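Local coordinates for protein Polyphosphate:AMP phosphotransferase (PDB 3CZP) that transfers phosphate from inorganic polyphosphate to AMP to make ADP, and less efficiently to GMP, with magnesium as cofactor, at residues 417-422 against 441-446; 260-265 against 448-453; 469-472 against 476-479; 303-308 against 315-320. All blocks are in the same frame, centred on the assembly; numbering follows the deposited sequence.

Contact 1: residues 417-422 against 441-446; sequences TQMERF and RNRDKW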
# COMPACT_ATOMS: atom_id res chain seq x y z
N THR A 417 -34.45 -18.96 -13.44
CA THR A 417 -33.21 -19.69 -13.06
C THR A 417 -32.55 -19.13 -11.78
O THR A 417 -32.07 -19.89 -10.92
CB THR A 417 -32.19 -19.67 -14.22
OG1 THR A 417 -32.70 -20.47 -15.28
CG2 THR A 417 -30.82 -20.19 -13.79
N GLN A 418 -32.59 -17.82 -11.62
CA GLN A 418 -32.11 -17.25 -10.38
C GLN A 418 -32.81 -17.88 -9.21
O GLN A 418 -32.17 -18.33 -8.28
CB GLN A 418 -32.37 -15.75 -10.34
CG GLN A 418 -31.49 -15.06 -9.35
CD GLN A 418 -31.73 -13.61 -9.32
OE1 GLN A 418 -32.86 -13.19 -9.08
NE2 GLN A 418 -30.70 -12.79 -9.60
N MSE A 419 -34.14 -17.93 -9.25
CA MSE A 419 -34.91 -18.43 -8.14
C MSE A 419 -34.68 -19.91 -7.81
O MSE A 419 -34.73 -20.28 -6.62
CB MSE A 419 -36.38 -18.23 -8.42
CG MSE A 419 -37.29 -18.74 -7.36
SE MSE A 419 -38.99 -18.83 -8.29
CE MSE A 419 -38.42 -19.51 -10.09
N GLU A 420 -34.50 -20.73 -8.84
CA GLU A 420 -34.09 -22.13 -8.71
C GLU A 420 -32.79 -22.19 -7.94
O GLU A 420 -32.61 -23.04 -7.07
CB GLU A 420 -33.83 -22.76 -10.08
CG GLU A 420 -35.07 -23.12 -10.88
CD GLU A 420 -34.70 -23.56 -12.32
OE1 GLU A 420 -33.55 -23.31 -12.78
OE2 GLU A 420 -35.54 -24.16 -12.97
N ARG A 421 -31.88 -21.29 -8.28
CA ARG A 421 -30.59 -21.31 -7.63
C ARG A 421 -30.69 -20.78 -6.19
O ARG A 421 -29.98 -21.26 -5.32
CB ARG A 421 -29.56 -20.55 -8.50
CG ARG A 421 -29.35 -21.24 -9.88
CD ARG A 421 -28.08 -20.73 -10.61
NE ARG A 421 -27.87 -21.40 -11.89
CZ ARG A 421 -27.01 -20.99 -12.82
NH1 ARG A 421 -26.23 -19.94 -12.60
NH2 ARG A 421 -26.86 -21.66 -13.94
N PHE A 422 -31.61 -19.84 -5.95
CA PHE A 422 -31.82 -19.30 -4.60
C PHE A 422 -32.43 -20.36 -3.69
O PHE A 422 -32.11 -20.41 -2.51
CB PHE A 422 -32.70 -18.05 -4.63
CG PHE A 422 -31.97 -16.76 -4.99
CD1 PHE A 422 -30.70 -16.76 -5.57
CD2 PHE A 422 -32.60 -15.53 -4.78
CE1 PHE A 422 -30.07 -15.55 -5.90
CE2 PHE A 422 -31.98 -14.34 -5.10
CZ PHE A 422 -30.71 -14.35 -5.66
N ARG A 441 -34.32 -8.32 -2.17
CA ARG A 441 -34.66 -6.96 -2.58
C ARG A 441 -34.11 -6.65 -3.99
O ARG A 441 -34.86 -6.17 -4.83
CB ARG A 441 -34.19 -5.91 -1.55
CG ARG A 441 -34.79 -6.11 -0.14
CD ARG A 441 -34.20 -5.15 0.89
NE ARG A 441 -34.54 -5.54 2.27
CZ ARG A 441 -34.34 -4.80 3.36
NH1 ARG A 441 -34.70 -5.27 4.55
NH2 ARG A 441 -33.81 -3.58 3.28
N ASN A 442 -32.82 -6.94 -4.24
CA ASN A 442 -32.20 -6.74 -5.58
C ASN A 442 -32.94 -7.45 -6.73
O ASN A 442 -32.91 -7.01 -7.88
CB ASN A 442 -30.73 -7.22 -5.61
CG ASN A 442 -29.78 -6.35 -4.77
OD1 ASN A 442 -30.04 -5.16 -4.54
ND2 ASN A 442 -28.67 -6.95 -4.33
N ARG A 443 -33.58 -8.57 -6.39
CA ARG A 443 -34.36 -9.36 -7.34
C ARG A 443 -35.63 -8.59 -7.79
O ARG A 443 -36.07 -8.73 -8.93
CB ARG A 443 -34.70 -10.72 -6.71
CG ARG A 443 -35.75 -11.54 -7.45
CD ARG A 443 -35.95 -12.92 -6.79
NE ARG A 443 -36.89 -13.75 -7.55
CZ ARG A 443 -36.61 -14.33 -8.71
NH1 ARG A 443 -35.42 -14.20 -9.28
NH2 ARG A 443 -37.54 -15.03 -9.33
N ASP A 444 -36.19 -7.77 -6.90
CA ASP A 444 -37.31 -6.87 -7.23
C ASP A 444 -36.84 -5.57 -7.94
O ASP A 444 -37.65 -4.70 -8.25
CB ASP A 444 -38.13 -6.51 -5.96
CG ASP A 444 -38.70 -7.75 -5.22
OD1 ASP A 444 -38.44 -8.91 -5.61
OD2 ASP A 444 -39.42 -7.54 -4.21
N LYS A 445 -35.52 -5.47 -8.17
CA LYS A 445 -34.91 -4.37 -8.92
C LYS A 445 -34.36 -4.87 -10.26
O LYS A 445 -33.55 -4.21 -10.89
CB LYS A 445 -33.77 -3.71 -8.10
CG LYS A 445 -34.18 -3.12 -6.74
CD LYS A 445 -33.01 -2.38 -6.05
CE LYS A 445 -33.10 -0.85 -6.18
NZ LYS A 445 -34.17 -0.24 -5.31
N TRP A 446 -34.83 -6.04 -10.70
CA TRP A 446 -34.34 -6.71 -11.93
C TRP A 446 -34.24 -5.91 -13.26
O TRP A 446 -33.21 -5.97 -13.96
CB TRP A 446 -35.18 -7.96 -12.19
CG TRP A 446 -34.65 -8.80 -13.33
CD1 TRP A 446 -34.86 -8.61 -14.68
CD2 TRP A 446 -33.83 -9.96 -13.22
NE1 TRP A 446 -34.20 -9.58 -15.40
CE2 TRP A 446 -33.57 -10.42 -14.53
CE3 TRP A 446 -33.31 -10.66 -12.13
CZ2 TRP A 446 -32.81 -11.55 -14.78
CZ3 TRP A 446 -32.55 -11.77 -12.39
CH2 TRP A 446 -32.31 -12.21 -13.70

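Contact 2: residues 260-265 against 448-453; sequences GLLDSL and QYVDAV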
# COMPACT_ATOMS: atom_id res chain seq x y z
N GLY A 260 -32.29 -4.61 -25.55
CA GLY A 260 -32.28 -5.56 -26.67
C GLY A 260 -30.99 -6.37 -26.83
O GLY A 260 -31.01 -7.41 -27.47
N LEU A 261 -29.88 -5.87 -26.25
CA LEU A 261 -28.61 -6.61 -26.21
C LEU A 261 -28.73 -7.82 -25.27
O LEU A 261 -28.11 -8.86 -25.51
CB LEU A 261 -27.44 -5.73 -25.70
CG LEU A 261 -27.08 -4.36 -26.33
CD1 LEU A 261 -26.05 -3.57 -25.45
CD2 LEU A 261 -26.60 -4.47 -27.81
N LEU A 262 -29.52 -7.66 -24.21
CA LEU A 262 -29.75 -8.71 -23.22
C LEU A 262 -30.98 -9.54 -23.56
O LEU A 262 -30.97 -10.76 -23.37
CB LEU A 262 -29.92 -8.10 -21.81
CG LEU A 262 -28.67 -7.38 -21.17
CD1 LEU A 262 -29.12 -6.89 -19.76
CD2 LEU A 262 -27.38 -8.37 -21.00
N ASP A 263 -32.02 -8.89 -24.08
CA ASP A 263 -33.23 -9.59 -24.48
C ASP A 263 -32.99 -10.52 -25.67
O ASP A 263 -33.71 -11.49 -25.86
CB ASP A 263 -34.34 -8.59 -24.82
CG ASP A 263 -34.88 -7.88 -23.59
OD1 ASP A 263 -34.98 -8.53 -22.52
OD2 ASP A 263 -35.20 -6.68 -23.69
N SER A 264 -31.97 -10.20 -26.46
CA SER A 264 -31.64 -11.01 -27.64
C SER A 264 -30.73 -12.22 -27.38
O SER A 264 -30.51 -13.03 -28.28
CB SER A 264 -31.07 -10.15 -28.77
OG SER A 264 -29.69 -9.88 -28.58
N LEU A 265 -30.19 -12.38 -26.17
CA LEU A 265 -29.43 -13.61 -25.86
C LEU A 265 -30.29 -14.85 -25.90
O LEU A 265 -31.46 -14.83 -25.50
CB LEU A 265 -28.81 -13.56 -24.47
CG LEU A 265 -27.65 -12.58 -24.34
CD1 LEU A 265 -27.29 -12.47 -22.88
CD2 LEU A 265 -26.50 -13.11 -25.17
N GLN A 448 -34.06 -2.74 -13.56
CA GLN A 448 -33.03 -1.68 -13.37
C GLN A 448 -31.65 -2.21 -13.71
O GLN A 448 -30.80 -1.45 -14.21
CB GLN A 448 -33.02 -1.12 -11.94
CG GLN A 448 -34.26 -0.28 -11.51
CD GLN A 448 -34.19 0.19 -10.04
OE1 GLN A 448 -34.80 -0.40 -9.16
NE2 GLN A 448 -33.42 1.25 -9.78
N TYR A 449 -31.38 -3.48 -13.44
CA TYR A 449 -30.08 -4.04 -13.87
C TYR A 449 -30.05 -4.27 -15.36
O TYR A 449 -29.01 -4.12 -15.98
CB TYR A 449 -29.68 -5.28 -13.07
CG TYR A 449 -29.13 -4.93 -11.69
CD1 TYR A 449 -29.98 -4.74 -10.59
CD2 TYR A 449 -27.75 -4.76 -11.50
CE1 TYR A 449 -29.48 -4.39 -9.32
CE2 TYR A 449 -27.24 -4.41 -10.26
CZ TYR A 449 -28.08 -4.23 -9.17
OH TYR A 449 -27.53 -3.87 -7.96
N VAL A 450 -31.19 -4.60 -15.97
CA VAL A 450 -31.24 -4.82 -17.41
C VAL A 450 -30.90 -3.50 -18.12
O VAL A 450 -29.99 -3.45 -18.99
CB VAL A 450 -32.62 -5.38 -17.89
CG1 VAL A 450 -32.63 -5.55 -19.41
CG2 VAL A 450 -32.92 -6.72 -17.23
N ASP A 451 -31.56 -2.42 -17.70
CA ASP A 451 -31.30 -1.10 -18.29
C ASP A 451 -29.85 -0.69 -18.09
O ASP A 451 -29.23 -0.19 -19.01
CB ASP A 451 -32.20 -0.02 -17.69
CG ASP A 451 -33.60 -0.11 -18.18
OD1 ASP A 451 -33.86 -0.70 -19.26
OD2 ASP A 451 -34.46 0.43 -17.46
N ALA A 452 -29.33 -0.93 -16.90
CA ALA A 452 -27.96 -0.58 -16.55
C ALA A 452 -26.86 -1.42 -17.23
O ALA A 452 -25.79 -0.90 -17.64
CB ALA A 452 -27.81 -0.62 -15.00
N VAL A 453 -27.10 -2.72 -17.34
CA VAL A 453 -26.17 -3.61 -18.07
C VAL A 453 -26.17 -3.24 -19.55
O VAL A 453 -25.11 -3.14 -20.16
CB VAL A 453 -26.51 -5.12 -17.86
CG1 VAL A 453 -25.64 -6.06 -18.72
CG2 VAL A 453 -26.34 -5.43 -16.38

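Contact 3: residues 469-472 against 476-479; sequences LVEA and RFAR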
# COMPACT_ATOMS: atom_id res chain seq x y z
N LEU A 469 -20.94 -11.31 -23.17
CA LEU A 469 -22.13 -11.71 -22.49
C LEU A 469 -22.15 -13.25 -22.45
O LEU A 469 -22.16 -13.91 -23.49
CB LEU A 469 -23.39 -11.11 -23.19
CG LEU A 469 -23.36 -9.60 -23.48
CD1 LEU A 469 -24.48 -9.15 -24.42
CD2 LEU A 469 -23.32 -8.72 -22.19
N VAL A 470 -22.14 -13.81 -21.24
CA VAL A 470 -22.13 -15.25 -21.06
C VAL A 470 -23.55 -15.73 -20.73
O VAL A 470 -24.15 -15.28 -19.78
CB VAL A 470 -21.11 -15.67 -19.97
CG1 VAL A 470 -21.05 -17.20 -19.85
CG2 VAL A 470 -19.72 -15.06 -20.26
N GLU A 471 -24.10 -16.58 -21.57
CA GLU A 471 -25.43 -17.20 -21.35
C GLU A 471 -25.21 -18.22 -20.24
O GLU A 471 -24.56 -19.25 -20.46
CB GLU A 471 -25.93 -17.89 -22.61
CG GLU A 471 -26.19 -17.00 -23.83
CD GLU A 471 -24.92 -16.64 -24.62
OE1 GLU A 471 -23.78 -16.96 -24.19
OE2 GLU A 471 -25.08 -16.02 -25.67
N ALA A 472 -25.68 -17.92 -19.04
CA ALA A 472 -25.18 -18.61 -17.83
C ALA A 472 -26.19 -19.50 -17.12
O ALA A 472 -25.87 -20.12 -16.11
CB ALA A 472 -24.60 -17.56 -16.86
N ARG A 476 -22.35 -25.36 -17.27
CA ARG A 476 -21.34 -26.05 -18.05
C ARG A 476 -20.94 -25.23 -19.26
O ARG A 476 -19.75 -25.05 -19.56
CB ARG A 476 -21.86 -27.42 -18.46
CG ARG A 476 -22.12 -28.36 -17.32
CD ARG A 476 -22.54 -29.71 -17.83
NE ARG A 476 -22.43 -30.71 -16.79
CZ ARG A 476 -23.44 -31.39 -16.26
NH1 ARG A 476 -24.69 -31.25 -16.69
NH2 ARG A 476 -23.18 -32.28 -15.30
N PHE A 477 -21.96 -24.70 -19.95
CA PHE A 477 -21.79 -23.86 -21.15
C PHE A 477 -21.05 -22.60 -20.75
O PHE A 477 -20.02 -22.23 -21.35
CB PHE A 477 -23.19 -23.55 -21.76
CG PHE A 477 -23.16 -22.60 -22.93
CD1 PHE A 477 -23.10 -23.08 -24.24
CD2 PHE A 477 -23.18 -21.22 -22.74
CE1 PHE A 477 -23.08 -22.23 -25.32
CE2 PHE A 477 -23.14 -20.34 -23.83
CZ PHE A 477 -23.08 -20.86 -25.13
N ALA A 478 -21.55 -21.95 -19.70
CA ALA A 478 -20.94 -20.74 -19.12
C ALA A 478 -19.45 -20.93 -18.81
O ALA A 478 -18.59 -20.12 -19.22
CB ALA A 478 -21.72 -20.30 -17.86
N ARG A 479 -19.11 -22.00 -18.09
CA ARG A 479 -17.70 -22.23 -17.74
C ARG A 479 -16.76 -22.33 -18.94
O ARG A 479 -15.67 -21.72 -18.95
CB ARG A 479 -17.54 -23.44 -16.84
CG ARG A 479 -18.10 -23.27 -15.41
CD ARG A 479 -18.35 -24.64 -14.81
NE ARG A 479 -18.98 -24.53 -13.50
CZ ARG A 479 -19.43 -25.59 -12.80
NH1 ARG A 479 -19.28 -26.81 -13.28
NH2 ARG A 479 -20.01 -25.42 -11.62

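Contact 4: residues 303-308 against 315-320; sequences AVFEGN and GAIRRV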
# COMPACT_ATOMS: atom_id res chain seq x y z
N ALA A 303 -9.06 -10.35 -15.89
CA ALA A 303 -10.43 -10.91 -16.10
C ALA A 303 -11.39 -10.31 -15.12
O ALA A 303 -11.24 -10.44 -13.90
CB ALA A 303 -10.44 -12.44 -16.01
N VAL A 304 -12.38 -9.61 -15.64
CA VAL A 304 -13.42 -9.01 -14.85
C VAL A 304 -14.69 -9.85 -14.88
O VAL A 304 -15.14 -10.26 -15.97
CB VAL A 304 -13.79 -7.63 -15.42
CG1 VAL A 304 -15.16 -7.21 -14.89
CG2 VAL A 304 -12.65 -6.56 -15.14
N PHE A 305 -15.28 -10.12 -13.73
CA PHE A 305 -16.56 -10.86 -13.66
C PHE A 305 -17.68 -10.09 -13.00
O PHE A 305 -17.56 -9.66 -11.85
CB PHE A 305 -16.38 -12.19 -12.88
CG PHE A 305 -15.60 -13.22 -13.60
CD1 PHE A 305 -16.25 -14.24 -14.31
CD2 PHE A 305 -14.22 -13.21 -13.57
CE1 PHE A 305 -15.52 -15.20 -14.97
CE2 PHE A 305 -13.45 -14.16 -14.28
CZ PHE A 305 -14.08 -15.16 -14.94
N GLU A 306 -18.76 -9.92 -13.75
CA GLU A 306 -19.99 -9.38 -13.25
C GLU A 306 -21.13 -10.32 -13.66
O GLU A 306 -20.96 -11.19 -14.54
CB GLU A 306 -20.24 -7.97 -13.82
CG GLU A 306 -19.16 -6.89 -13.61
CD GLU A 306 -19.05 -6.31 -12.18
OE1 GLU A 306 -19.93 -6.56 -11.35
OE2 GLU A 306 -18.05 -5.57 -11.91
N GLY A 307 -22.27 -10.19 -12.99
CA GLY A 307 -23.50 -10.85 -13.44
C GLY A 307 -24.56 -10.78 -12.39
O GLY A 307 -24.32 -10.31 -11.28
N ASN A 308 -25.74 -11.27 -12.73
CA ASN A 308 -26.82 -11.39 -11.79
C ASN A 308 -26.40 -12.20 -10.54
O ASN A 308 -25.49 -13.00 -10.56
CB ASN A 308 -28.01 -12.07 -12.50
CG ASN A 308 -28.62 -11.20 -13.62
OD1 ASN A 308 -29.13 -10.09 -13.36
ND2 ASN A 308 -28.60 -11.73 -14.86
N GLY A 315 -18.12 -20.13 -9.49
CA GLY A 315 -17.89 -21.38 -10.16
C GLY A 315 -17.10 -21.21 -11.43
O GLY A 315 -16.16 -21.97 -11.66
N ALA A 316 -17.48 -20.23 -12.26
CA ALA A 316 -16.70 -19.93 -13.50
C ALA A 316 -15.28 -19.56 -13.16
O ALA A 316 -14.34 -19.97 -13.84
CB ALA A 316 -17.36 -18.85 -14.38
N ILE A 317 -15.10 -18.77 -12.12
CA ILE A 317 -13.76 -18.32 -11.74
C ILE A 317 -12.91 -19.51 -11.33
O ILE A 317 -11.73 -19.58 -11.66
CB ILE A 317 -13.84 -17.29 -10.57
CG1 ILE A 317 -14.22 -15.91 -11.06
CG2 ILE A 317 -12.56 -17.20 -9.77
CD1 ILE A 317 -14.41 -14.93 -9.96
N ARG A 318 -13.48 -20.45 -10.61
CA ARG A 318 -12.66 -21.55 -10.12
C ARG A 318 -12.25 -22.54 -11.22
O ARG A 318 -11.22 -23.19 -11.11
CB ARG A 318 -13.33 -22.32 -8.97
CG ARG A 318 -12.29 -22.84 -7.91
CD ARG A 318 -12.72 -24.12 -7.27
NE ARG A 318 -12.73 -25.24 -8.22
CZ ARG A 318 -13.37 -26.39 -8.02
NH1 ARG A 318 -14.08 -26.62 -6.92
NH2 ARG A 318 -13.31 -27.33 -8.95
N ARG A 319 -13.07 -22.68 -12.27
CA ARG A 319 -12.67 -23.53 -13.40
C ARG A 319 -11.48 -22.90 -14.19
O ARG A 319 -10.71 -23.62 -14.85
CB ARG A 319 -13.85 -23.85 -14.31
CG ARG A 319 -15.01 -24.69 -13.67
CD ARG A 319 -14.48 -25.76 -12.77
NE ARG A 319 -15.51 -26.42 -11.98
CZ ARG A 319 -16.11 -25.91 -10.90
NH1 ARG A 319 -15.79 -24.72 -10.43
NH2 ARG A 319 -17.03 -26.64 -10.28
N VAL A 320 -11.35 -21.58 -14.12
CA VAL A 320 -10.15 -20.90 -14.66
C VAL A 320 -8.96 -21.19 -13.73
O VAL A 320 -7.89 -21.57 -14.19
CB VAL A 320 -10.38 -19.37 -14.77
CG1 VAL A 320 -9.07 -18.58 -15.14
CG2 VAL A 320 -11.51 -19.11 -15.75

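Contact 1: residues 417-422 against 441-446
Extended torsions bring Q418 and R443 together: both side chains leave the backbone with CG trans to the main-chain nitrogen (chi1 -159° in Q418), Q418 staying straight beyond CG and R443 extended as far as NE, and the two slide past each other in opposite directions. They close the base of the excursion between helix 415-427 and helix 446-460 in a P-loop kinase fold, a region that probably corresponds to the lid of related kinases. R443 NH1 donates to Q418 OE1 at 2.8 Å, in a bond noticeably bent at the hydrogen (138°). The oxygen lies in the guanidinium plane, although the amide itself is turned 59° from it. The same NH1 also donates to K415 O, so one nitrogen ties R443 both to a backbone carbonyl and to a side chain at the start of helix 415-427. M419 lies over one face of the guanidinium, with CB 3.5 Å from R443 NH2. At its other end the amide meets the six-membered rim of the indole, Q418 NE2 lying 3.5 Å from W446 CZ3 near the ring plane. Q418 NE2 is also hydrogen-bonded to D309 O, in the loop just beyond strand 300-307. With bonds on both its oxygen and its nitrogen, the amide has its flip fixed. Lower on the same side chain, Q418 CG rests 3.7 Å above one face of the F422 ring, offset toward its rim.

Contact 2: residues 260-265 against 448-453
L262 reaches across from helix 260-263 and overlaps V450 and V453, two residues that lie three positions apart on helix 446-460 and so project from neighbouring turns. Its two methyl groups share the work. CD1 enters between the two valines: L262 CD1 is 3.8 Å from V450 CG1, and L262 CD1 is likewise 3.7 Å from V453 CB. The same methyl also approaches the main chain, with L262 CD1 lying 3.6 Å from V450 O. Across the contact CD2 packs on V453 alone, L262 CD2 meeting V453 CG1 at 3.7 Å. The leucine owes this reach to a chi1 of -66°, which sets CG opposite the carbonyl carbon and sends the isobutyl fork outward, where it crosses the V453 side chain at about a right angle. V453 answers with its CG1 branch, which is touched by both leucine methyls. No hydrogen bond spans the two segments, and the side chains that meet are all apolar; a salt bridge from D451 OD1 to R259 NH1, just ahead of the short helix, adds a charged link beside them.

Beneath the joint lies the sheet. L262 and V453 both rest on W410 of strand 404-412, while V453 also touches L372 of helix 370-377. A short helix is thus pressed against a longer one, and both sit on the same face of a parallel sheet, as in the helical layers of the three-layer alpha/beta/alpha sandwich typical of P-loop kinases.

Contact 3: residues 469-472 against 476-479
This is a local strand-to-helix contact, made where the chain leaves the edge strand 467-471 and turns back as helix 475-496. The setting is the parallel five-stranded sheet of a P-loop kinase fold, in strand order 2-3-1-4-5, and the helix covers the end of the last strand. Its apolar part is small and close: V470 CG1 meets A478 CA at 3.6 Å and A478 CB at 3.7 Å, and the methyl of A478 also faces the loop residue after the strand, with A472 CA 3.9 Å from A478 CB. E471 makes the second half of the contact. Its chain bends at chi2 (81°), which folds the carboxylate back toward the phenyl ring of F477; the two planes stand 85° apart, and E471 OE1 comes to the ring edge, 3.5 Å from F477 CE2. That oxygen's strongest partner is K481, one turn further along the helix, in a salt bridge that joins strand to helix. Upstream of the ring, F477 N is hydrogen-bonded to D474 OD2, while A472 O accepts from R421 NH2 of helix 415-427, so the turn is tied to a second helix. The carbonyl of E471 is buried with no hydrogen-bond partner in the model; what it meets instead is the rim of the phenyl ring, E471 O lying near the ring plane and 3.3 Å from F477 CD2.

Contact 4: residues 303-308 against 315-320
The F305 ring takes an aliphatic branch on one face: I317 CG1 stands over its centre, 3.7 Å from the centroid of the F305 ring and 12° off the normal, a well-formed CH-pi contact. I317 CD1 sits further out, past the ring carbons, 4.0 Å from F305 CD2. A316 comes in obliquely, its CB 4.1 Å from F305 CE1, and the ring of F409, from the adjoining strand 404-412, meets F305 with the planes at about 30°. The position of the phenyl group depends on chi1 (-71°), which turns CG away from the carbonyl carbon and points the ring from the strand toward the helix, while the isoleucine slides past it in the opposite direction.

Strand 300-307 and helix 313-321 are the two arms of a P-loop: the residues between and including their ends read GNDAAGK, which fits the Walker A pattern GxxxxGK, and the hydrophobic contact lies behind the loop, between the central strand of the sheet and the helix that follows it. V482 of helix 475-496 closes in on F305, A316 and V320, so the aromatic ring is buried between strand and helices.

On the outer side of helix 313-321 a different pair of flat groups meets. The guanidinium groups of R318 and R319 lie face on face, R318 NH2 3.7 Å above the centre of R319's. The charge is probably offset in part by D322, whose OD2 forms a salt bridge with R318 NH2, and R318 also packs against R26 of the second subunit.

Followed from the N terminus, the chain opens the long loop of contact 2 at residues 260-265 and shuts it only at 448-453. Contact 4 closes a short loop inside it, around the P-loop, and contact 1 closes a second, around the probable lid; the two lie in series and neither crosses the other. Contact 3 follows after contact 2 has closed and joins the last strand to the C-terminal helix. Contacts 3 and 4 lie about 10 Å apart, centre to centre, and reach the same sheet, and their helices bring R479 and R319 close. The helix of contact 1 also reaches the turn of contact 3, W446 packs on N308 of contact 4, and L265 of contact 2 touches E471 of contact 3.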